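Side-chain contacts in serpin 2 (Anopheles gambiae, PDB 3PZF), which inhibits the clip-domain serine proteases CLIPB4, CLIPB9 and CLIPB10, thereby restraining phenoloxidase activation and melanization in mosquito hemolymph: residues E157-N160 / G161-E165; D225-A228 / D229-A232. All blocks are in the same frame, centred on the assembly; numbering follows the deposited sequence.

Contact 1 (E157-N160 / G161-E165); sequences EHTN and GRLRE
T159 and R162 close a type I' beta turn where the chain leaves helix 144-158, the serpin helix that packs across the large beta sheet A. The backbone bond of the turn runs from R162 N to T159 O, 2.9 Å long and nearly straight at 162°. Such a turn needs two residues of left-handed helical backbone at its corners, and N160 and G161 suit these places: asparagine tolerates positive phi better than most residues, and glycine carries no CB to run into N160 O, the carbonyl just before it.

A second polar link comes from the buried side chain of T159. With chi1 at 64°, its hydroxyl sits between its own backbone N and carbonyl carbon and turns toward the next limb of the chain, where OG1 receives L163 N over 3.1 Å. The same hydroxyl bonds to V155 O one helical turn back, so a single small side chain ties the outgoing backbone to helix 144-158.

Nonpolar packing is added by the methyl of T159, which meets one branch of L163, CG2 to CD1 4.0 Å, and the two side chains cross at roughly a right angle; L163 also reaches V155.

The charged interaction is a salt bridge to a residue beyond the turn. R162 sets CG anti to its backbone N, its chain bends at chi2 (57°), and the guanidinium ends at E347, part of the hinge region required for binding to the peptidase. Arginine fits here because it joins a positive charge to several N-H groups: NE pairs with E347 OE1, while NH2 makes weaker hydrogen bonds to F290 O, I339 O and T340 OG1.

Contact 2 (D225-A228 / D229-A232); sequences DNSA and DLGA
S227 and L230 meet inside the tight hairpin loop joining strand 211-227 to strand 232-238, a turn that ends in a G1 beta bulge. Rotation of S227 carries its hydroxyl opposite the backbone N (chi1 171°), which places OG over the loop to accept L230 N at 3.0 Å in an almost straight bond of 165°. Serine suits this buried place, being small and able to hold a backbone N-H that the sheet pairing does not use. L230 keeps CG beside its own N, and its CB lies 3.5 Å from S227 OG, while the rest of its side chain packs on R263 of helix 257-263 and on S268 and A272 of helix 266-274.

The bulge itself is G231 and A232 both facing S227: A232 N bonds S227 O, and G231 N adds a weak bond to the same oxygen. G231 takes a positive phi (71°), a backbone shape that a residue without CB adopts easily.

D229 turns its carboxylate away from the loop to a salt bridge, OD1 to R263 NH2. N226 has N252 as its main partner; across the loop its ND2 makes only a weak, 3.5 Å bond to A232 O, the oxygen that S227 N reaches at 2.8 Å.

From the N terminus, the chain first reaches contact 1, where it leaves helix 144-158 and turns back along the helix before entering strand 177-188. Contact 2 follows in series, at the hairpin between strands 211-227 and 232-238. Each closes its own short loop, so the two neither nest nor cross. They lie on opposite sides of the chain's centre, with centres 37 Å apart and nearest atoms about 25 Å apart. Contact 1 joins the helix end to strands 177-188 and 277-295 and to the hinge; contact 2 sets its hairpin against the helices 257-263 and 266-274. Strand 277-295, touched by R162 and L163 of contact 1, also pairs with strand 211-227, which leads into contact 2.

Contact 1 (E157-N160 / G161-E165)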
loop_
_atom_site.group_PDB
_atom_site.type_symbol
_atom_site.label_atom_id
_atom_site.label_comp_id
_atom_site.label_asym_id
_atom_site.label_seq_id
_atom_site.Cartn_x
_atom_site.Cartn_y
_atom_site.Cartn_z
ATOM N N GLU A 157 18.026 0.212 -4.381
ATOM C CA GLU A 157 18.646 1.229 -3.558
ATOM C C GLU A 157 17.665 1.857 -2.567
ATOM O O GLU A 157 18.052 2.205 -1.454
ATOM C CB GLU A 157 19.263 2.293 -4.479
ATOM C CG GLU A 157 19.479 3.656 -3.857
ATOM C CD GLU A 157 20.039 4.658 -4.854
ATOM O OE1 GLU A 157 20.380 4.247 -5.986
ATOM O OE2 GLU A 157 20.135 5.856 -4.506
ATOM N N HIS A 158 16.397 1.973 -2.954
ATOM C CA HIS A 158 15.402 2.648 -2.106
ATOM C C HIS A 158 14.545 1.705 -1.253
ATOM O O HIS A 158 13.674 2.161 -0.497
ATOM C CB HIS A 158 14.518 3.564 -2.962
ATOM C CG HIS A 158 15.258 4.742 -3.518
ATOM N ND1 HIS A 158 15.340 5.948 -2.855
ATOM C CD2 HIS A 158 15.984 4.888 -4.649
ATOM C CE1 HIS A 158 16.069 6.789 -3.562
ATOM N NE2 HIS A 158 16.476 6.172 -4.656
ATOM N N THR A 159 14.803 0.405 -1.357
ATOM C CA THR A 159 14.114 -0.584 -0.524
ATOM C C THR A 159 15.122 -1.457 0.212
ATOM O O THR A 159 14.772 -2.514 0.725
ATOM C CB THR A 159 13.184 -1.482 -1.361
ATOM O OG1 THR A 159 13.968 -2.254 -2.286
ATOM C CG2 THR A 159 12.174 -0.614 -2.133
ATOM N N ASN A 160 16.370 -1.004 0.267
ATOM C CA ASN A 160 17.420 -1.735 0.974
ATOM C C ASN A 160 17.564 -3.158 0.432
ATOM O O ASN A 160 17.868 -4.099 1.176
ATOM C CB ASN A 160 17.119 -1.760 2.477
ATOM C CG ASN A 160 18.306 -2.224 3.307
ATOM O OD1 ASN A 160 19.450 -1.840 3.050
ATOM N ND2 ASN A 160 18.037 -3.061 4.310
ATOM N N GLY A 161 17.331 -3.309 -0.870
ATOM C CA GLY A 161 17.434 -4.598 -1.529
ATOM C C GLY A 161 16.253 -5.546 -1.311
ATOM O O GLY A 161 16.282 -6.695 -1.794
ATOM N N ARG A 162 15.216 -5.086 -0.610
ATOM C CA ARG A 162 14.050 -5.928 -0.344
ATOM C C ARG A 162 13.379 -6.236 -1.662
ATOM O O ARG A 162 12.870 -7.335 -1.862
ATOM C CB ARG A 162 13.071 -5.229 0.602
ATOM C CG ARG A 162 11.789 -6.024 0.916
ATOM C CD ARG A 162 12.071 -7.407 1.510
ATOM N NE ARG A 162 10.816 -8.134 1.740
ATOM C CZ ARG A 162 10.139 -8.779 0.790
ATOM N NH1 ARG A 162 10.614 -8.814 -0.458
ATOM N NH2 ARG A 162 9.008 -9.406 1.091
ATOM N N LEU A 163 13.394 -5.247 -2.559
ATOM C CA LEU A 163 12.872 -5.393 -3.912
ATOM C C LEU A 163 14.026 -5.086 -4.867
ATOM O O LEU A 163 14.780 -4.139 -4.639
ATOM C CB LEU A 163 11.739 -4.387 -4.187
ATOM C CG LEU A 163 10.553 -4.337 -3.215
ATOM C CD1 LEU A 163 9.578 -3.240 -3.620
ATOM C CD2 LEU A 163 9.858 -5.711 -3.128
ATOM N N ARG A 164 14.128 -5.861 -5.944
ATOM C CA ARG A 164 15.291 -5.836 -6.825
ATOM C C ARG A 164 14.954 -5.397 -8.242
ATOM O O ARG A 164 15.837 -5.012 -8.991
ATOM C CB ARG A 164 15.905 -7.235 -6.905
ATOM C CG ARG A 164 16.388 -7.809 -5.585
ATOM C CD ARG A 164 17.663 -7.129 -5.114
ATOM N NE ARG A 164 18.173 -7.732 -3.884
ATOM C CZ ARG A 164 19.453 -7.730 -3.522
ATOM N NH1 ARG A 164 20.370 -7.160 -4.296
ATOM N NH2 ARG A 164 19.817 -8.308 -2.385
ATOM N N GLU A 165 13.688 -5.487 -8.632
ATOM C CA GLU A 165 13.321 -5.103 -9.987
ATOM C C GLU A 165 11.836 -4.889 -10.089
ATOM O O GLU A 165 11.050 -5.433 -9.305
ATOM C CB GLU A 165 13.727 -6.172 -11.003
ATOM C CG GLU A 165 12.882 -7.430 -10.928
ATOM C CD GLU A 165 13.302 -8.340 -9.783
ATOM O OE1 GLU A 165 12.421 -8.963 -9.138
ATOM O OE2 GLU A 165 14.525 -8.439 -9.540
#

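Contact 2 (D225-A228 / D229-A232)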
loop_
_atom_site.group_PDB
_atom_site.type_symbol
_atom_site.label_atom_id
_atom_site.label_comp_id
_atom_site.label_asym_id
_atom_site.label_seq_id
_atom_site.Cartn_x
_atom_site.Cartn_y
_atom_site.Cartn_z
ATOM N N ASP A 225 -12.514 -7.833 17.575
ATOM C CA ASP A 225 -13.967 -8.006 17.606
ATOM C C ASP A 225 -14.356 -9.051 16.577
ATOM O O ASP A 225 -13.660 -9.223 15.585
ATOM C CB ASP A 225 -14.710 -6.670 17.324
ATOM C CG ASP A 225 -16.224 -6.773 17.598
ATOM O OD1 ASP A 225 -16.614 -7.419 18.589
ATOM O OD2 ASP A 225 -17.017 -6.263 16.785
ATOM N N ASN A 226 -15.457 -9.752 16.816
ATOM C CA ASN A 226 -16.055 -10.558 15.775
ATOM C C ASN A 226 -17.171 -9.735 15.195
ATOM O O ASN A 226 -18.217 -9.524 15.835
ATOM C CB ASN A 226 -16.580 -11.886 16.324
ATOM C CG ASN A 226 -17.001 -12.864 15.227
ATOM O OD1 ASN A 226 -17.604 -13.904 15.534
ATOM N ND2 ASN A 226 -16.700 -12.565 13.982
ATOM N N SER A 227 -16.926 -9.184 14.013
ATOM C CA SER A 227 -17.866 -8.225 13.439
ATOM C C SER A 227 -19.072 -8.903 12.823
ATOM O O SER A 227 -18.953 -9.619 11.837
ATOM C CB SER A 227 -17.175 -7.379 12.376
ATOM O OG SER A 227 -18.144 -6.593 11.685
ATOM N N ALA A 228 -20.244 -8.671 13.409
ATOM C CA ALA A 228 -21.477 -9.202 12.851
ATOM C C ALA A 228 -21.767 -8.548 11.498
ATOM O O ALA A 228 -22.235 -9.198 10.557
ATOM C CB ALA A 228 -22.637 -8.959 13.826
ATOM N N ASP A 229 -21.462 -7.258 11.420
ATOM C CA ASP A 229 -21.727 -6.443 10.242
ATOM C C ASP A 229 -20.935 -6.947 9.024
ATOM O O ASP A 229 -21.504 -7.135 7.945
ATOM C CB ASP A 229 -21.371 -4.984 10.559
ATOM C CG ASP A 229 -21.908 -4.003 9.534
ATOM O OD1 ASP A 229 -23.146 -3.946 9.371
ATOM O OD2 ASP A 229 -21.096 -3.262 8.920
ATOM N N LEU A 230 -19.636 -7.191 9.206
ATOM C CA LEU A 230 -18.769 -7.606 8.085
ATOM C C LEU A 230 -18.743 -9.121 7.877
ATOM O O LEU A 230 -18.324 -9.596 6.825
ATOM C CB LEU A 230 -17.330 -7.119 8.291
ATOM C CG LEU A 230 -17.107 -5.605 8.351
ATOM C CD1 LEU A 230 -15.611 -5.283 8.387
ATOM C CD2 LEU A 230 -17.767 -4.893 7.183
ATOM N N GLY A 231 -19.164 -9.883 8.885
ATOM C CA GLY A 231 -19.047 -11.329 8.829
ATOM C C GLY A 231 -17.604 -11.788 8.955
ATOM O O GLY A 231 -17.181 -12.720 8.277
ATOM N N ALA A 232 -16.850 -11.161 9.851
ATOM C CA ALA A 232 -15.415 -11.425 9.944
ATOM C C ALA A 232 -14.872 -11.024 11.297
ATOM O O ALA A 232 -15.373 -10.075 11.916
ATOM C CB ALA A 232 -14.669 -10.599 8.855
#